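Local coordinates for protein UDP-glucose:anthocyanidin 3-O-glucosyltransferase (Clitoria ternatea, PDB 4REL) that is a plant member of the UDP-glycosyltransferase family with the GT-B fold, in which two Rossmann-like domains face each other, at residues M350-V353 and P358-C361; A284-L289 and F296-K301; E216-L221 and L233-P238. One frame throughout, in Å; residues are numbered along the deposited sequence.

Contact 1: M350-V353 and P358-C361; sequences MESV and PMIC
Met-359 lays its side chain against Ser-352 and Val-353, and with that the last turn of helix 346-354 rests on the strand that follows. The three residues belong to a beta-alpha-beta unit, strand 337-342, helix 346-354 and strand 359-361, in one of the two Rossmann-like domains of the GT-B fold. The return from helix to sheet is short, and the nearest CA atoms of the two segments, those of Ser-352 and Pro-358, are 7.1 Å apart.

Met-359 starts with CG beside its own backbone N and anti to the carbonyl carbon (chi1 -75°), runs on extended through chi2, then folds at chi3 (-79°). The bend turns the methyl away from the line of the chain and onto Val-353, where CE meets CG1 at 3.7 Å. Farther back, the thioether passes alongside Ser-352: SD of Met-359 lies 3.6 Å from CB of Ser-352, and its CE is 4.0 Å from the same CB. Sulfur, methyl and valine branch make an apolar patch on the sheet-facing side of the helix, with no hydrogen bond between the segments.

The serine hydroxyl has its own business. OG gives its proton to the carbonyl O of Val-357, just ahead of the strand, so the buried hydroxyl is satisfied even though both it and CB lie against the methionine chain.

Phe-340 of strand 337-342 touches both Ser-352 and Met-359, Ile-375 of helix 368-378 also packs on Met-359, and Trp-379 touches Val-353. The closest approach between the segments is at the hydroxyl itself, OG of Ser-352 standing 3.4 Å from CG of Met-359.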
loop_
_atom_site.group_PDB
_atom_site.type_symbol
_atom_site.label_atom_id
_atom_site.label_comp_id
_atom_site.label_asym_id
_atom_site.label_seq_id
_atom_site.Cartn_x
_atom_site.Cartn_y
_atom_site.Cartn_z
ATOM N N MET A 350 -5.742 -2.041 4.057
ATOM C CA MET A 350 -5.661 -3.455 4.402
ATOM C C MET A 350 -5.905 -3.663 5.892
ATOM O O MET A 350 -6.683 -4.534 6.285
ATOM C CB MET A 350 -4.282 -4.010 4.004
ATOM C CG MET A 350 -4.105 -5.505 4.222
ATOM S SD MET A 350 -3.725 -6.010 5.922
ATOM C CE MET A 350 -1.994 -5.576 6.062
ATOM N N GLU A 351 -5.240 -2.852 6.716
ATOM C CA GLU A 351 -5.360 -2.966 8.164
ATOM C C GLU A 351 -6.767 -2.590 8.608
ATOM O O GLU A 351 -7.326 -3.201 9.518
ATOM C CB GLU A 351 -4.318 -2.084 8.875
ATOM C CG GLU A 351 -2.892 -2.635 8.791
ATOM C CD GLU A 351 -1.854 -1.748 9.463
ATOM O OE1 GLU A 351 -2.188 -0.626 9.889
ATOM O OE2 GLU A 351 -0.687 -2.175 9.555
ATOM N N SER A 352 -7.342 -1.584 7.967
ATOM C CA SER A 352 -8.680 -1.157 8.369
ATOM C C SER A 352 -9.725 -2.234 8.073
ATOM O O SER A 352 -10.536 -2.585 8.939
ATOM C CB SER A 352 -9.049 0.152 7.682
ATOM O OG SER A 352 -10.008 0.865 8.448
ATOM N N VAL A 353 -9.710 -2.776 6.860
ATOM C CA VAL A 353 -10.753 -3.737 6.501
ATOM C C VAL A 353 -10.578 -5.059 7.237
ATOM O O VAL A 353 -11.557 -5.734 7.546
ATOM C CB VAL A 353 -10.880 -3.971 4.972
ATOM C CG1 VAL A 353 -11.232 -2.663 4.253
ATOM C CG2 VAL A 353 -9.609 -4.581 4.402
ATOM N N PRO A 358 -14.689 0.988 9.692
ATOM C CA PRO A 358 -15.178 1.733 8.528
ATOM C C PRO A 358 -14.344 2.993 8.312
ATOM O O PRO A 358 -13.663 3.436 9.240
ATOM C CB PRO A 358 -16.617 2.084 8.918
ATOM C CG PRO A 358 -16.605 2.108 10.405
ATOM C CD PRO A 358 -15.639 1.029 10.819
ATOM N N MET A 359 -14.367 3.554 7.105
ATOM C CA MET A 359 -13.437 4.637 6.785
ATOM C C MET A 359 -14.093 5.914 6.280
ATOM O O MET A 359 -15.155 5.879 5.680
ATOM C CB MET A 359 -12.418 4.152 5.751
ATOM C CG MET A 359 -11.360 3.232 6.338
ATOM S SD MET A 359 -10.430 2.319 5.098
ATOM C CE MET A 359 -11.600 1.016 4.693
ATOM N N ILE A 360 -13.441 7.044 6.554
ATOM C CA ILE A 360 -13.743 8.313 5.898
ATOM C C ILE A 360 -12.500 8.637 5.098
ATOM O O ILE A 360 -11.396 8.680 5.652
ATOM C CB ILE A 360 -13.983 9.441 6.910
ATOM C CG1 ILE A 360 -15.253 9.174 7.713
ATOM C CG2 ILE A 360 -14.082 10.801 6.195
ATOM C CD1 ILE A 360 -15.390 10.046 8.957
ATOM N N CYS A 361 -12.674 8.853 3.797
ATOM C CA CYS A 361 -11.557 8.843 2.856
ATOM C C CYS A 361 -11.306 10.209 2.249
ATOM O O CYS A 361 -12.233 10.872 1.798
ATOM C CB CYS A 361 -11.858 7.884 1.705
ATOM S SG CYS A 361 -12.193 6.177 2.217
#

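Contact 2: A284-L289 and F296-K301; sequences AVAEAL and FVWALK
Two aromatic side chains of the strand, Trp-298 and Phe-296, receive the helix residues Val-285, Ala-286 and Leu-289. One face of the Trp-298 indole carries CG1 of Val-285, a CH-pi contact with CG1 3.6 Å from the centroid of the six-membered ring and 18° off its normal. The opposite face is met, more loosely, by CD2 of Leu-300 from the same segment, 4.1 Å above the ring plane. At the edge, close to the plane, CB of Ala-286 comes to 3.8 Å from CZ3 of Trp-298. The Phe-296 ring has CD1 of Leu-289 over one face, a second CH-pi contact at 4.2 Å from CD1 to the ring centroid.

Leu-289 is the residue shared by both rings. While its CD1 sits over the phenyl, the same methyl reaches CE3 of Trp-298 at 3.7 Å, coming in at a slant. CD2 goes the other way, settling 4.0 Å from CB of Phe-296. Trp-298 swings CG anti to its backbone N (chi1 -175°), which carries the benzo half of the indole to the helix, where CG1 of Val-285 and CD1 of Leu-289 lie on the same side of its plane. The five touching residues are all buried, and their contacts are apolar, with no hydrogen bond between the segments.

Segment 284-289 of helix 279-292 runs nearly antiparallel to strand 296-299, their axes 11.2 Å apart at closest and 168° between directions. This is the helix-to-strand return of the beta-alpha-beta unit 266-270, 279-292, 296-299. Strand 296-299 lies between 266-270 and 320-323 in the parallel sheet. Phe-271 meets the Trp-298 ring steeply, Phe-312 of helix 312-315 touches Ala-286 and both aromatics, and Phe-395 of helix 392-403 packs on Val-285 and Ala-288.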
loop_
_atom_site.group_PDB
_atom_site.type_symbol
_atom_site.label_atom_id
_atom_site.label_comp_id
_atom_site.label_asym_id
_atom_site.label_seq_id
_atom_site.Cartn_x
_atom_site.Cartn_y
_atom_site.Cartn_z
ATOM N N ALA A 284 -8.738 22.457 8.879
ATOM C CA ALA A 284 -10.108 21.962 8.775
ATOM C C ALA A 284 -10.319 20.681 9.575
ATOM O O ALA A 284 -11.352 20.514 10.231
ATOM C CB ALA A 284 -10.494 21.735 7.314
ATOM N N VAL A 285 -9.350 19.775 9.504
ATOM C CA VAL A 285 -9.423 18.531 10.269
ATOM C C VAL A 285 -9.483 18.837 11.765
ATOM O O VAL A 285 -10.345 18.311 12.478
ATOM C CB VAL A 285 -8.243 17.602 9.943
ATOM C CG1 VAL A 285 -8.128 16.473 10.974
ATOM C CG2 VAL A 285 -8.406 17.033 8.526
ATOM N N ALA A 286 -8.595 19.708 12.238
ATOM C CA ALA A 286 -8.615 20.078 13.657
ATOM C C ALA A 286 -9.946 20.711 14.083
ATOM O O ALA A 286 -10.525 20.320 15.101
ATOM C CB ALA A 286 -7.441 20.999 14.005
ATOM N N GLU A 287 -10.435 21.679 13.308
ATOM C CA GLU A 287 -11.700 22.338 13.638
ATOM C C GLU A 287 -12.864 21.353 13.722
ATOM O O GLU A 287 -13.703 21.437 14.629
ATOM C CB GLU A 287 -12.017 23.416 12.598
ATOM C CG GLU A 287 -11.064 24.588 12.645
ATOM C CD GLU A 287 -11.346 25.603 11.564
ATOM O OE1 GLU A 287 -12.150 25.301 10.652
ATOM O OE2 GLU A 287 -10.761 26.704 11.624
ATOM N N ALA A 288 -12.917 20.432 12.763
ATOM C CA ALA A 288 -13.998 19.446 12.701
ATOM C C ALA A 288 -13.898 18.475 13.865
ATOM O O ALA A 288 -14.898 18.136 14.486
ATOM C CB ALA A 288 -13.969 18.690 11.387
ATOM N N LEU A 289 -12.688 18.021 14.159
ATOM C CA LEU A 289 -12.508 17.103 15.280
ATOM C C LEU A 289 -12.965 17.757 16.576
ATOM O O LEU A 289 -13.725 17.161 17.342
ATOM C CB LEU A 289 -11.048 16.652 15.388
ATOM C CG LEU A 289 -10.590 15.584 14.397
ATOM C CD1 LEU A 289 -9.093 15.307 14.575
ATOM C CD2 LEU A 289 -11.387 14.297 14.560
ATOM N N PHE A 296 -10.829 11.182 19.824
ATOM C CA PHE A 296 -10.014 10.959 18.641
ATOM C C PHE A 296 -8.555 10.715 18.980
ATOM O O PHE A 296 -8.064 11.162 20.016
ATOM C CB PHE A 296 -10.141 12.147 17.663
ATOM C CG PHE A 296 -9.635 13.458 18.220
ATOM C CD1 PHE A 296 -8.292 13.811 18.109
ATOM C CD2 PHE A 296 -10.507 14.345 18.842
ATOM C CE1 PHE A 296 -7.822 15.027 18.623
ATOM C CE2 PHE A 296 -10.050 15.557 19.348
ATOM C CZ PHE A 296 -8.703 15.898 19.245
ATOM N N VAL A 297 -7.877 9.973 18.108
ATOM C CA VAL A 297 -6.430 9.859 18.136
ATOM C C VAL A 297 -5.962 10.290 16.757
ATOM O O VAL A 297 -6.359 9.703 15.757
ATOM C CB VAL A 297 -5.974 8.417 18.374
ATOM C CG1 VAL A 297 -4.444 8.346 18.338
ATOM C CG2 VAL A 297 -6.485 7.911 19.712
ATOM N N TRP A 298 -5.137 11.330 16.700
ATOM C CA TRP A 298 -4.676 11.854 15.421
ATOM C C TRP A 298 -3.165 11.687 15.358
ATOM O O TRP A 298 -2.432 12.280 16.159
ATOM C CB TRP A 298 -5.074 13.331 15.295
ATOM C CG TRP A 298 -4.767 14.003 13.978
ATOM C CD1 TRP A 298 -4.205 13.438 12.864
ATOM C CD2 TRP A 298 -5.025 15.378 13.644
ATOM N NE1 TRP A 298 -4.107 14.380 11.855
ATOM C CE2 TRP A 298 -4.591 15.577 12.315
ATOM C CE3 TRP A 298 -5.570 16.459 14.346
ATOM C CZ2 TRP A 298 -4.690 16.810 11.673
ATOM C CZ3 TRP A 298 -5.664 17.688 13.709
ATOM C CH2 TRP A 298 -5.226 17.853 12.387
ATOM N N ALA A 299 -2.705 10.844 14.433
ATOM C CA ALA A 299 -1.281 10.671 14.202
ATOM C C ALA A 299 -0.900 11.734 13.197
ATOM O O ALA A 299 -1.320 11.680 12.038
ATOM C CB ALA A 299 -0.986 9.281 13.661
ATOM N N LEU A 300 -0.129 12.713 13.667
ATOM C CA LEU A 300 0.183 13.921 12.915
ATOM C C LEU A 300 1.677 14.223 13.042
ATOM O O LEU A 300 2.214 14.253 14.154
ATOM C CB LEU A 300 -0.633 15.099 13.476
ATOM C CG LEU A 300 -0.415 16.492 12.880
ATOM C CD1 LEU A 300 -0.932 16.560 11.453
ATOM C CD2 LEU A 300 -1.090 17.562 13.727
ATOM N N LYS A 301 2.348 14.449 11.911
ATOM C CA LYS A 301 3.763 14.819 11.938
ATOM C C LYS A 301 4.021 16.059 12.784
ATOM O O LYS A 301 3.270 17.039 12.736
ATOM C CB LYS A 301 4.315 15.040 10.525
ATOM C CG LYS A 301 4.606 13.758 9.767
ATOM C CD LYS A 301 5.286 14.038 8.431
ATOM C CE LYS A 301 5.378 12.770 7.584
ATOM N NZ LYS A 301 5.913 13.025 6.212
#

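Contact 3: E216-L221 and L233-P238; sequences ELDPPL and LLYVVP
Tyr-235 and Asp-218 meet through a single buried hydrogen bond in the beta-alpha-beta unit made of strand 208-211, helix 220-229 and strand 233-235, at one border of the seven-stranded parallel sheet of a Rossmann-like domain. The phenol OH of Tyr-235 is the donor and OD2 of Asp-218 the acceptor, at 2.8 Å. OD2 accepts the hydrogen bond through its anti lone pair, the one turned away from OD1. Carboxylate and ring planes are 65° apart, so the acid comes to the phenol strongly twisted rather than flat.

The other carboxylate oxygen is also in use: OD1 of Asp-218 hydrogen-bonds to OG of Ser-139. With a partner on each oxygen, the carboxylate has little freedom to rotate, and the two bonds would be expected to favour its ionised form. Asp-218 has CG beside its backbone N (chi1 -79°), which swings the acid across to the strand just ahead of Pro-219, the N-cap of helix 220-229.

Backbone polar atoms bind outside residues: N of Tyr-235 bonds to OD2 of Asp-435 in helix 431-445, and O of Leu-217 accepts from NE1 of Trp-379.

Van der Waals contacts come from outside the pair: Val-211 and Ala-215 touch Tyr-235, and Phe-213 lies against Asp-218. The bound 3,5,7-trihydroxy-2-(4-hydroxyphenyl)-4H-chromen-4-one is about 14 Å from the Asp-218 side chain, so the bond is a structural link away from that pocket. Beside the bond, OD2 of Asp-218 also sits at the ring edge, in the plane of Tyr-235, 3.2 Å from CE1.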
loop_
_atom_site.group_PDB
_atom_site.type_symbol
_atom_site.label_atom_id
_atom_site.label_comp_id
_atom_site.label_asym_id
_atom_site.label_seq_id
_atom_site.Cartn_x
_atom_site.Cartn_y
_atom_site.Cartn_z
ATOM N N GLU A 216 -10.750 -12.717 -2.151
ATOM C CA GLU A 216 -12.174 -12.758 -1.816
ATOM C C GLU A 216 -12.810 -11.372 -1.716
ATOM O O GLU A 216 -14.035 -11.240 -1.760
ATOM C CB GLU A 216 -12.374 -13.545 -0.512
ATOM C CG GLU A 216 -12.030 -15.031 -0.605
ATOM C CD GLU A 216 -10.546 -15.343 -0.416
ATOM O OE1 GLU A 216 -9.712 -14.408 -0.407
ATOM O OE2 GLU A 216 -10.216 -16.539 -0.269
ATOM N N LEU A 217 -11.986 -10.337 -1.597
ATOM C CA LEU A 217 -12.485 -8.962 -1.498
ATOM C C LEU A 217 -12.530 -8.223 -2.828
ATOM O O LEU A 217 -13.181 -7.186 -2.941
ATOM C CB LEU A 217 -11.643 -8.140 -0.513
ATOM C CG LEU A 217 -11.923 -8.281 0.977
ATOM C CD1 LEU A 217 -11.179 -7.182 1.740
ATOM C CD2 LEU A 217 -13.412 -8.191 1.243
ATOM N N ASP A 218 -11.808 -8.724 -3.823
ATOM C CA ASP A 218 -11.800 -8.086 -5.135
ATOM C C ASP A 218 -13.023 -8.539 -5.923
ATOM O O ASP A 218 -13.501 -9.662 -5.741
ATOM C CB ASP A 218 -10.517 -8.436 -5.906
ATOM C CG ASP A 218 -9.319 -7.619 -5.461
ATOM O OD1 ASP A 218 -9.512 -6.597 -4.759
ATOM O OD2 ASP A 218 -8.178 -7.998 -5.812
ATOM N N PRO A 219 -13.541 -7.669 -6.806
ATOM C CA PRO A 219 -14.683 -8.088 -7.626
ATOM C C PRO A 219 -14.286 -9.284 -8.480
ATOM O O PRO A 219 -13.233 -9.235 -9.125
ATOM C CB PRO A 219 -14.942 -6.874 -8.510
ATOM C CG PRO A 219 -14.387 -5.708 -7.717
ATOM C CD PRO A 219 -13.171 -6.261 -7.038
ATOM N N PRO A 220 -15.083 -10.366 -8.445
ATOM C CA PRO A 220 -14.738 -11.595 -9.171
ATOM C C PRO A 220 -14.488 -11.369 -10.668
ATOM O O PRO A 220 -13.616 -12.029 -11.241
ATOM C CB PRO A 220 -15.964 -12.486 -8.952
ATOM C CG PRO A 220 -16.547 -12.008 -7.663
ATOM C CD PRO A 220 -16.290 -10.527 -7.612
ATOM N N LEU A 221 -15.228 -10.454 -11.294
ATOM C CA LEU A 221 -14.993 -10.139 -12.709
ATOM C C LEU A 221 -13.655 -9.451 -12.945
ATOM O O LEU A 221 -13.003 -9.687 -13.962
ATOM C CB LEU A 221 -16.119 -9.272 -13.281
ATOM C CG LEU A 221 -17.186 -10.020 -14.071
ATOM C CD1 LEU A 221 -17.874 -11.061 -13.203
ATOM C CD2 LEU A 221 -18.194 -9.039 -14.655
ATOM N N LEU A 233 -1.962 -15.303 -11.832
ATOM C CA LEU A 233 -2.304 -14.303 -10.831
ATOM C C LEU A 233 -2.431 -14.994 -9.495
ATOM O O LEU A 233 -3.279 -15.875 -9.334
ATOM C CB LEU A 233 -3.637 -13.629 -11.171
ATOM C CG LEU A 233 -4.162 -12.573 -10.191
ATOM C CD1 LEU A 233 -3.278 -11.318 -10.174
ATOM C CD2 LEU A 233 -5.598 -12.204 -10.563
ATOM N N LEU A 234 -1.592 -14.601 -8.540
ATOM C CA LEU A 234 -1.562 -15.246 -7.231
ATOM C C LEU A 234 -1.790 -14.207 -6.141
ATOM O O LEU A 234 -1.209 -13.113 -6.185
ATOM C CB LEU A 234 -0.205 -15.932 -7.014
ATOM C CG LEU A 234 0.247 -16.991 -8.027
ATOM C CD1 LEU A 234 1.709 -17.430 -7.775
ATOM C CD2 LEU A 234 -0.687 -18.189 -7.980
ATOM N N TYR A 235 -2.639 -14.536 -5.170
ATOM C CA TYR A 235 -2.852 -13.652 -4.027
ATOM C C TYR A 235 -2.191 -14.274 -2.801
ATOM O O TYR A 235 -2.467 -15.423 -2.455
ATOM C CB TYR A 235 -4.345 -13.452 -3.748
ATOM C CG TYR A 235 -5.088 -12.544 -4.705
ATOM C CD1 TYR A 235 -5.484 -11.268 -4.318
ATOM C CD2 TYR A 235 -5.413 -12.971 -5.986
ATOM C CE1 TYR A 235 -6.183 -10.434 -5.196
ATOM C CE2 TYR A 235 -6.108 -12.151 -6.861
ATOM C CZ TYR A 235 -6.484 -10.887 -6.461
ATOM O OH TYR A 235 -7.180 -10.095 -7.340
ATOM N N VAL A 236 -1.304 -13.523 -2.160
ATOM C CA VAL A 236 -0.707 -13.957 -0.906
ATOM C C VAL A 236 -1.132 -12.987 0.187
ATOM O O VAL A 236 -1.042 -11.767 0.016
ATOM C CB VAL A 236 0.819 -14.040 -1.008
ATOM C CG1 VAL A 236 1.436 -14.398 0.345
ATOM C CG2 VAL A 236 1.200 -15.076 -2.053
ATOM N N VAL A 237 -1.625 -13.548 1.288
ATOM C CA VAL A 237 -2.198 -12.776 2.385
ATOM C C VAL A 237 -1.202 -11.731 2.872
ATOM O O VAL A 237 -0.058 -12.063 3.202
ATOM C CB VAL A 237 -2.608 -13.711 3.549
ATOM C CG1 VAL A 237 -2.830 -12.933 4.831
ATOM C CG2 VAL A 237 -3.859 -14.493 3.174
ATOM N N PRO A 238 -1.632 -10.462 2.919
ATOM C CA PRO A 238 -0.757 -9.327 3.253
ATOM C C PRO A 238 -0.451 -9.179 4.737
ATOM O O PRO A 238 0.400 -8.364 5.088
ATOM C CB PRO A 238 -1.576 -8.111 2.789
ATOM C CG PRO A 238 -2.998 -8.575 2.856
ATOM C CD PRO A 238 -2.953 -10.015 2.437
#

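Overall arrangement
From the N terminus, contact 3 comes first, closing the connection that runs through helix 220-229 to an outermost strand of the seven-stranded sheet. Contact 2 closes next, where helix 279-292 turns back into strand 296-299, and contact 1 last, at the end of helix 346-354. The three follow in series; none nests in or crosses another. Contacts 1 and 2 reach the same six-stranded sheet, their centres about 17 Å apart. Contact 3 belongs to the other sheet, yet it touches contact 1: CG of Met-350 packs on CG of Pro-238 at 3.5 Å, and CG2 of Val-353 on CD1 of Leu-217, joining the two halves. Contacts 2 and 3 stay far apart, about 33 Å between centres.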